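Local coordinates for bacterial bifunctional deaminase-reductase C-terminal domain-containing protein (Corynebacterium diphtheriae, PDB 2P4G) that probably acts as an NADP-dependent pyrimidine reductase of the RibD type, reducing a 5-amino-6-(5-phosphoribosylamino)uracil-like intermediate in riboflavin biosynthesis, at residues M57-D62 with S247-G252; K117-D122 with P138-Q143. One frame throughout, in Å; residues are numbered along the deposited sequence.

Interaction 1 (M57-D62 with S247-G252); sequences MGDQTD and SSSPNG. With EDO (1,2-ethanediol), chain J.
Ser249 and Asp59 make the hydrogen bond of this contact: OG of Ser249 donates to OD2 of Asp59 over 2.6 Å, on the syn side of the carboxylate and 22° out of its plane. With chi1 at 69°, Ser249 OG sits between its own backbone N and carbonyl carbon, and it also accepts from the backbone N of Leu253, so one small hydroxyl ties its own loop together while holding the carboxylate. The other oxygen of that carboxylate is used too. Asp59 is the N-cap of helix 60-72, and its OD1 receives the N-H of Asp62 at 3.0 Å almost straight, with an angle of 176°. An aspartate suits the place because one oxygen can close the helix start while the other reaches across; its negative charge at the helix N terminus is probably favourable as well. Beside the polar bond, Thr61 turns its OG1 to CB of Ser249 at 3.7 Å. Residues 249 to 252 form a type I beta turn, closed by Gly252 N and Ser249 O at 3.0 Å, within the beta-hairpin connection between strands 237-248 and 254-260; Phe255 of the latter strand touches Asp59, Thr61 and Ser249. Pro250, whose fixed phi fits the second position of the turn, brings CD within 4.2 Å of Thr61 OG1. Asn251 follows, its CB 3.5 Å from Asp59 OD2, and it also packs on Arg240 of the second subunit. Gly252 takes a positive phi, easiest for a residue without CB, as the chain turns back into the hairpin's second strand.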
HETATM    1  N   MSE A  57      10.345  -0.620  10.021  1.00 84.72           N
HETATM    2  CA  MSE A  57       9.857   0.265   8.984  1.00 81.15           C
HETATM    3  C   MSE A  57       9.659   1.689   9.489  1.00 78.29           C
HETATM    4  O   MSE A  57       9.761   2.628   8.720  1.00 79.97           O
HETATM    5  CB  MSE A  57       8.576  -0.279   8.373  1.00 80.00           C
HETATM    6  CG  MSE A  57       8.861  -1.337   7.350  1.00 84.03           C
HETATM    7 SE   MSE A  57       7.348  -1.683   6.255  0.75 83.44          SE
HETATM    8  CE  MSE A  57       6.316  -2.603   7.699  1.00 71.79           C
ATOM      9  N   GLY A  58       9.395   1.840  10.779  1.00 76.62           N
ATOM     10  CA  GLY A  58       9.106   3.142  11.351  1.00 77.04           C
ATOM     11  C   GLY A  58      10.368   3.925  11.575  1.00 78.10           C
ATOM     12  O   GLY A  58      11.457   3.357  11.622  1.00 78.49           O
ATOM     13  N   ASP A  59      10.217   5.240  11.685  1.00 79.76           N
ATOM     14  CA  ASP A  59      11.306   6.114  12.114  1.00 78.95           C
ATOM     15  C   ASP A  59      10.839   6.809  13.392  1.00 79.11           C
ATOM     16  O   ASP A  59       9.839   6.402  13.989  1.00 80.13           O
ATOM     17  CB  ASP A  59      11.728   7.099  11.006  1.00 79.11           C
ATOM     18  CG  ASP A  59      10.635   8.102  10.640  1.00 78.95           C
ATOM     19  OD1 ASP A  59       9.522   8.034  11.191  1.00 84.71           O
ATOM     20  OD2 ASP A  59      10.895   8.959   9.776  1.00 79.48           O
ATOM     21  N   GLN A  60      11.561   7.838  13.820  1.00 79.84           N
ATOM     22  CA  GLN A  60      11.244   8.515  15.062  1.00 80.41           C
ATOM     23  C   GLN A  60       9.952   9.289  14.965  1.00 78.02           C
ATOM     24  O   GLN A  60       9.196   9.326  15.908  1.00 81.82           O
ATOM     25  CB  GLN A  60      12.373   9.467  15.482  1.00 81.36           C
ATOM     26  CG  GLN A  60      12.220   9.944  16.930  1.00 89.44           C
ATOM     27  CD  GLN A  60      12.033   8.787  17.909  1.00 94.11           C
ATOM     28  OE1 GLN A  60      12.899   7.919  18.020  1.00 97.92           O
ATOM     29  NE2 GLN A  60      10.893   8.763  18.612  1.00 91.72           N
ATOM     30  N   THR A  61       9.705   9.917  13.827  1.00 77.34           N
ATOM     31  CA  THR A  61       8.463  10.678  13.632  1.00 75.15           C
ATOM     32  C   THR A  61       7.273   9.753  13.857  1.00 73.93           C
ATOM     33  O   THR A  61       6.410  10.037  14.671  1.00 72.18           O
ATOM     34  CB  THR A  61       8.435  11.353  12.257  1.00 73.22           C
ATOM     35  OG1 THR A  61       9.583  12.219  12.127  1.00 72.43           O
ATOM     36  CG2 THR A  61       7.181  12.161  12.093  1.00 74.62           C
ATOM     37  N   ASP A  62       7.293   8.609  13.181  1.00 74.75           N
ATOM     38  CA  ASP A  62       6.267   7.584  13.314  1.00 73.88           C
ATOM     39  C   ASP A  62       6.093   7.082  14.749  1.00 73.20           C
ATOM     40  O   ASP A  62       4.959   6.902  15.199  1.00 71.83           O
ATOM     41  CB  ASP A  62       6.599   6.400  12.397  1.00 74.45           C
ATOM     42  CG  ASP A  62       5.499   5.381  12.350  1.00 76.56           C
ATOM     43  OD1 ASP A  62       4.412   5.678  11.814  1.00 92.47           O
ATOM     44  OD2 ASP A  62       5.699   4.287  12.874  1.00 88.47           O
ATOM     45  N   SER A 247       1.312  14.205   5.196  1.00 75.20           N
ATOM     46  CA  SER A 247       2.599  14.712   5.608  1.00 77.38           C
ATOM     47  C   SER A 247       3.684  13.646   5.358  1.00 76.30           C
ATOM     48  O   SER A 247       3.368  12.491   5.075  1.00 74.12           O
ATOM     49  CB  SER A 247       2.508  15.077   7.095  1.00 76.45           C
ATOM     50  OG  SER A 247       3.776  15.295   7.643  1.00 87.06           O
ATOM     51  N   SER A 248       4.953  14.046   5.450  1.00 76.72           N
ATOM     52  CA  SER A 248       6.073  13.099   5.406  1.00 76.87           C
ATOM     53  C   SER A 248       7.184  13.438   6.409  1.00 76.00           C
ATOM     54  O   SER A 248       7.326  14.586   6.815  1.00 77.77           O
ATOM     55  CB  SER A 248       6.656  13.030   3.986  1.00 77.15           C
ATOM     56  OG  SER A 248       7.409  14.188   3.661  1.00 79.11           O
ATOM     57  N   SER A 249       7.954  12.425   6.810  1.00 75.78           N
ATOM     58  CA  SER A 249       9.151  12.606   7.648  1.00 73.94           C
ATOM     59  C   SER A 249      10.389  12.852   6.789  1.00 74.04           C
ATOM     60  O   SER A 249      10.342  12.663   5.571  1.00 76.00           O
ATOM     61  CB  SER A 249       9.381  11.373   8.527  1.00 74.67           C
ATOM     62  OG  SER A 249       9.777  10.250   7.777  1.00 74.70           O
ATOM     63  N   PRO A 250      11.512  13.263   7.410  1.00 75.45           N
ATOM     64  CA  PRO A 250      12.734  13.459   6.616  1.00 75.46           C
ATOM     65  C   PRO A 250      13.322  12.158   6.075  1.00 75.26           C
ATOM     66  O   PRO A 250      14.131  12.197   5.158  1.00 75.00           O
ATOM     67  CB  PRO A 250      13.708  14.130   7.598  1.00 76.41           C
ATOM     68  CG  PRO A 250      12.892  14.490   8.806  1.00 76.63           C
ATOM     69  CD  PRO A 250      11.733  13.575   8.835  1.00 74.77           C
ATOM     70  N   ASN A 251      12.917  11.028   6.651  1.00 74.89           N
ATOM     71  CA  ASN A 251      13.256   9.711   6.122  1.00 74.17           C
ATOM     72  C   ASN A 251      12.315   9.217   5.015  1.00 74.05           C
ATOM     73  O   ASN A 251      12.458   8.094   4.549  1.00 77.30           O
ATOM     74  CB  ASN A 251      13.284   8.708   7.260  1.00 71.18           C
ATOM     75  CG  ASN A 251      14.319   9.062   8.308  1.00 74.68           C
ATOM     76  OD1 ASN A 251      13.990   9.285   9.466  1.00 83.71           O
ATOM     77  ND2 ASN A 251      15.578   9.132   7.898  1.00 69.08           N
ATOM     78  N   GLY A 252      11.349  10.036   4.615  1.00 72.85           N
ATOM     79  CA  GLY A 252      10.509   9.735   3.468  1.00 72.67           C
ATOM     80  C   GLY A 252       9.314   8.863   3.782  1.00 72.55           C
ATOM     81  O   GLY A 252       8.687   8.316   2.870  1.00 73.13           O
TER
HETATM   82  C1  EDO J 278       2.884   1.520  13.666  1.00 57.09           C
HETATM   83  O1  EDO J 278       2.822   2.874  13.229  1.00 63.27           O
HETATM   84  C2  EDO J 278       1.474   1.172  14.137  1.00 70.31           C
HETATM   85  O2  EDO J 278       1.219  -0.251  14.303  1.00 82.44           O

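Interaction 2 (K117-D122 with P138-Q143); sequences KSLYFD and PLVITQ. With EDO (1,2-ethanediol), chain M; EDO (1,2-ethanediol), chain N.
Lys117 lies beside Gln143, the two side chains pointing the same way, and a water joins their ends: it accepts from NZ of Lys117 at 2.8 Å and donates to OE1 of Gln143 at 3.0 Å. The amide's other end, Gln143 NE2, donates to Pro170 O, which fixes the turn of the amide, so that OE1 is the end that meets the water. Long flexible side chains suit this solvent-edge position. Ser118 points away from the strand and builds an ST turn, its OG accepting from Tyr120 N at 3.1 Å. The side chain of Leu119 crosses that of Thr142 at about a right angle. Its CD2 is the atom that does the touching, 3.6 Å from Thr142 CB and also 3.6 Å from Val140 CG1. The segment leaves strand 111-115 and lies over the neighbouring parallel strand 139-143, on the side covered by helix 150-162; Trp152, Leu156 and Leu159 of that helix pack on Leu119 as well, and a leucine suits the place because its branched end fills the space between Thr142, Val140 and the helix. The branched Thr142 shows methyl and methine carbons to the leucine, while its buried OG1 is satisfied by Ser116 O and Trp152 NE1. Phe121 meets Val140 tip to tip, with ring atom CE2 4.1 Å from Val140 CG1, which chi1 of 177° places anti to the backbone N. Phe128 meets the same phenyl ring, with the planes at about 40°. The backbone of Phe121 is gripped by a 1,2-ethanediol, probably from the crystallisation liquor: N donates to its O2 at 3.1 Å, almost straight, and O accepts from its O1 at 2.6 Å.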
ATOM      1  N   LYS A 117      -6.703 -15.083  21.821  1.00 74.43           N
ATOM      2  CA  LYS A 117      -7.479 -16.306  21.853  1.00 77.23           C
ATOM      3  C   LYS A 117      -6.749 -17.439  22.569  1.00 71.22           C
ATOM      4  O   LYS A 117      -7.378 -18.225  23.247  1.00 75.00           O
ATOM      5  CB  LYS A 117      -7.961 -16.691  20.443  1.00 81.54           C
ATOM      6  CG  LYS A 117      -9.003 -15.667  19.870  1.00 87.02           C
ATOM      7  CD  LYS A 117      -9.744 -16.175  18.632  1.00 85.52           C
ATOM      8  CE  LYS A 117     -10.112 -15.027  17.680  1.00 93.60           C
ATOM      9  NZ  LYS A 117     -11.184 -15.421  16.698  1.00 95.33           N
ATOM     10  N   SER A 118      -5.429 -17.498  22.465  1.00 68.32           N
ATOM     11  CA  SER A 118      -4.632 -18.564  23.135  1.00 66.10           C
ATOM     12  C   SER A 118      -4.320 -18.292  24.605  1.00 64.55           C
ATOM     13  O   SER A 118      -4.127 -19.235  25.388  1.00 61.69           O
ATOM     14  CB  SER A 118      -3.300 -18.790  22.412  1.00 64.33           C
ATOM     15  OG  SER A 118      -2.388 -17.720  22.662  1.00 68.60           O
ATOM     16  N   LEU A 119      -4.234 -17.012  24.957  1.00 64.25           N
ATOM     17  CA  LEU A 119      -3.850 -16.584  26.309  1.00 67.23           C
ATOM     18  C   LEU A 119      -2.364 -16.865  26.613  1.00 69.41           C
ATOM     19  O   LEU A 119      -1.962 -16.884  27.793  1.00 67.23           O
ATOM     20  CB  LEU A 119      -4.747 -17.222  27.375  1.00 65.04           C
ATOM     21  CG  LEU A 119      -6.190 -16.738  27.438  1.00 66.23           C
ATOM     22  CD1 LEU A 119      -6.921 -17.451  28.632  1.00 56.78           C
ATOM     23  CD2 LEU A 119      -6.198 -15.191  27.565  1.00 61.25           C
ATOM     24  N   TYR A 120      -1.570 -17.085  25.554  1.00 70.36           N
ATOM     25  CA  TYR A 120      -0.133 -17.279  25.711  1.00 71.47           C
ATOM     26  C   TYR A 120       0.472 -15.895  25.924  1.00 72.16           C
ATOM     27  O   TYR A 120       0.338 -15.020  25.069  1.00 71.67           O
ATOM     28  CB  TYR A 120       0.541 -17.957  24.506  1.00 71.64           C
ATOM     29  CG  TYR A 120       2.016 -18.041  24.766  1.00 74.69           C
ATOM     30  CD1 TYR A 120       2.520 -18.995  25.637  1.00 77.38           C
ATOM     31  CD2 TYR A 120       2.897 -17.106  24.240  1.00 72.33           C
ATOM     32  CE1 TYR A 120       3.862 -19.038  25.947  1.00 79.84           C
ATOM     33  CE2 TYR A 120       4.239 -17.155  24.523  1.00 69.25           C
ATOM     34  CZ  TYR A 120       4.719 -18.099  25.393  1.00 72.13           C
ATOM     35  OH  TYR A 120       6.056 -18.150  25.726  1.00 71.17           O
ATOM     36  N   PHE A 121       1.113 -15.708  27.080  1.00 71.44           N
ATOM     37  CA  PHE A 121       1.830 -14.500  27.384  1.00 71.19           C
ATOM     38  C   PHE A 121       3.191 -14.795  27.991  1.00 72.96           C
ATOM     39  O   PHE A 121       3.386 -15.801  28.661  1.00 72.76           O
ATOM     40  CB  PHE A 121       1.022 -13.633  28.343  1.00 71.48           C
ATOM     41  CG  PHE A 121      -0.222 -13.092  27.737  1.00 70.81           C
ATOM     42  CD1 PHE A 121      -0.159 -12.085  26.813  1.00 78.59           C
ATOM     43  CD2 PHE A 121      -1.455 -13.617  28.062  1.00 78.12           C
ATOM     44  CE1 PHE A 121      -1.300 -11.574  26.239  1.00 76.21           C
ATOM     45  CE2 PHE A 121      -2.600 -13.115  27.504  1.00 75.11           C
ATOM     46  CZ  PHE A 121      -2.524 -12.101  26.578  1.00 74.46           C
ATOM     47  N   ASP A 122       4.117 -13.872  27.762  1.00 75.91           N
ATOM     48  CA  ASP A 122       5.409 -13.839  28.468  1.00 77.94           C
ATOM     49  C   ASP A 122       5.256 -13.171  29.833  1.00 76.20           C
ATOM     50  O   ASP A 122       5.128 -11.964  29.921  1.00 77.41           O
ATOM     51  CB  ASP A 122       6.433 -13.081  27.617  1.00 77.13           C
ATOM     52  CG  ASP A 122       7.746 -12.830  28.330  1.00 80.11           C
ATOM     53  OD1 ASP A 122       8.024 -13.445  29.386  1.00 73.59           O
ATOM     54  OD2 ASP A 122       8.497 -11.987  27.802  1.00 83.91           O
ATOM     55  N   PRO A 138      -2.959  -4.797  31.792  1.00 73.03           N
ATOM     56  CA  PRO A 138      -3.721  -4.878  30.568  1.00 70.58           C
ATOM     57  C   PRO A 138      -5.038  -5.592  30.769  1.00 71.52           C
ATOM     58  O   PRO A 138      -5.108  -6.546  31.538  1.00 70.05           O
ATOM     59  CB  PRO A 138      -2.844  -5.748  29.682  1.00 70.19           C
ATOM     60  CG  PRO A 138      -2.145  -6.649  30.635  1.00 68.57           C
ATOM     61  CD  PRO A 138      -1.918  -5.845  31.855  1.00 74.35           C
ATOM     62  N   LEU A 139      -6.065  -5.143  30.052  1.00 71.22           N
ATOM     63  CA  LEU A 139      -7.320  -5.832  30.023  1.00 71.04           C
ATOM     64  C   LEU A 139      -7.148  -6.908  28.933  1.00 70.87           C
ATOM     65  O   LEU A 139      -6.876  -6.595  27.775  1.00 69.83           O
ATOM     66  CB  LEU A 139      -8.446  -4.844  29.700  1.00 71.25           C
ATOM     67  CG  LEU A 139      -9.859  -5.397  29.524  1.00 70.65           C
ATOM     68  CD1 LEU A 139     -10.330  -6.128  30.781  1.00 69.36           C
ATOM     69  CD2 LEU A 139     -10.819  -4.258  29.115  1.00 68.63           C
ATOM     70  N   VAL A 140      -7.275  -8.175  29.315  1.00 71.08           N
ATOM     71  CA  VAL A 140      -7.163  -9.267  28.359  1.00 70.93           C
ATOM     72  C   VAL A 140      -8.556  -9.687  27.912  1.00 72.61           C
ATOM     73  O   VAL A 140      -9.444  -9.886  28.741  1.00 73.42           O
ATOM     74  CB  VAL A 140      -6.385 -10.460  28.930  1.00 70.35           C
ATOM     75  CG1 VAL A 140      -6.360 -11.644  27.901  1.00 65.87           C
ATOM     76  CG2 VAL A 140      -4.987 -10.003  29.289  1.00 65.46           C
ATOM     77  N   ILE A 141      -8.741  -9.771  26.596  1.00 72.86           N
ATOM     78  CA  ILE A 141     -10.007 -10.198  26.008  1.00 71.90           C
ATOM     79  C   ILE A 141      -9.744 -11.494  25.218  1.00 71.82           C
ATOM     80  O   ILE A 141      -8.981 -11.506  24.263  1.00 70.38           O
ATOM     81  CB  ILE A 141     -10.623  -9.136  25.047  1.00 71.39           C
ATOM     82  CG1 ILE A 141     -10.713  -7.745  25.704  1.00 71.39           C
ATOM     83  CG2 ILE A 141     -11.989  -9.624  24.508  1.00 64.47           C
ATOM     84  CD1 ILE A 141     -11.701  -7.617  26.799  1.00 71.46           C
ATOM     85  N   THR A 142     -10.395 -12.570  25.635  1.00 72.62           N
ATOM     86  CA  THR A 142     -10.254 -13.861  25.012  1.00 72.42           C
ATOM     87  C   THR A 142     -11.642 -14.460  24.722  1.00 73.90           C
ATOM     88  O   THR A 142     -12.667 -13.779  24.818  1.00 75.49           O
ATOM     89  CB  THR A 142      -9.401 -14.779  25.912  1.00 72.13           C
ATOM     90  OG1 THR A 142      -9.189 -16.030  25.253  1.00 68.72           O
ATOM     91  CG2 THR A 142     -10.061 -15.004  27.254  1.00 66.45           C
ATOM     92  N   GLN A 143     -11.673 -15.731  24.362  1.00 74.26           N
ATOM     93  CA  GLN A 143     -12.908 -16.394  23.997  1.00 74.90           C
ATOM     94  C   GLN A 143     -12.893 -17.798  24.571  1.00 75.82           C
ATOM     95  O   GLN A 143     -11.852 -18.409  24.642  1.00 78.13           O
ATOM     96  CB  GLN A 143     -12.989 -16.430  22.472  1.00 74.89           C
ATOM     97  CG  GLN A 143     -14.326 -16.818  21.910  1.00 78.59           C
ATOM     98  CD  GLN A 143     -14.562 -16.275  20.499  1.00 87.06           C
ATOM     99  OE1 GLN A 143     -13.623 -16.015  19.728  1.00 83.53           O
ATOM    100  NE2 GLN A 143     -15.834 -16.109  20.156  1.00 95.45           N
TER
HETATM  101  C1  EDO M 281       3.119 -19.327  29.387  1.00 81.10           C
HETATM  102  O1  EDO M 281       4.017 -18.189  29.360  1.00 79.29           O
HETATM  103  C2  EDO M 281       1.730 -19.011  29.938  1.00 78.05           C
HETATM  104  O2  EDO M 281       1.084 -17.937  29.217  1.00 68.12           O
HETATM  105  C1  EDO N 282      -3.426 -12.469  18.879  1.00 78.55           C
HETATM  106  O1  EDO N 282      -2.949 -11.430  18.015  1.00 73.92           O
HETATM  107  C2  EDO N 282      -4.931 -12.653  18.688  1.00 88.36           C
HETATM  108  O2  EDO N 282      -5.350 -13.854  19.360  1.00 89.42           O
HETATM  109  O   HOH W   1     -13.984 -15.355  16.824  1.00 91.44           O

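In the fold
From the N terminus, strand 35-43 enters the sheet and the chain soon reaches residues 57-62, the start of helix 60-72, whose partner in interaction 1 comes only 185 residues later, at the end of the edge strand 237-248. Within that long loop the chain builds strands 75-79 and 111-115, and residues 117-122 then fold back on strand 139-143, so interaction 2 closes a short, helix-free loop nested inside the larger one. Both contacts reach the same mixed sheet, but on opposite sides of the chain's centre, their own centres about 32 Å apart. Interaction 1 joins a helix start to the C-terminal hairpin; interaction 2 ties down an inter-strand connection.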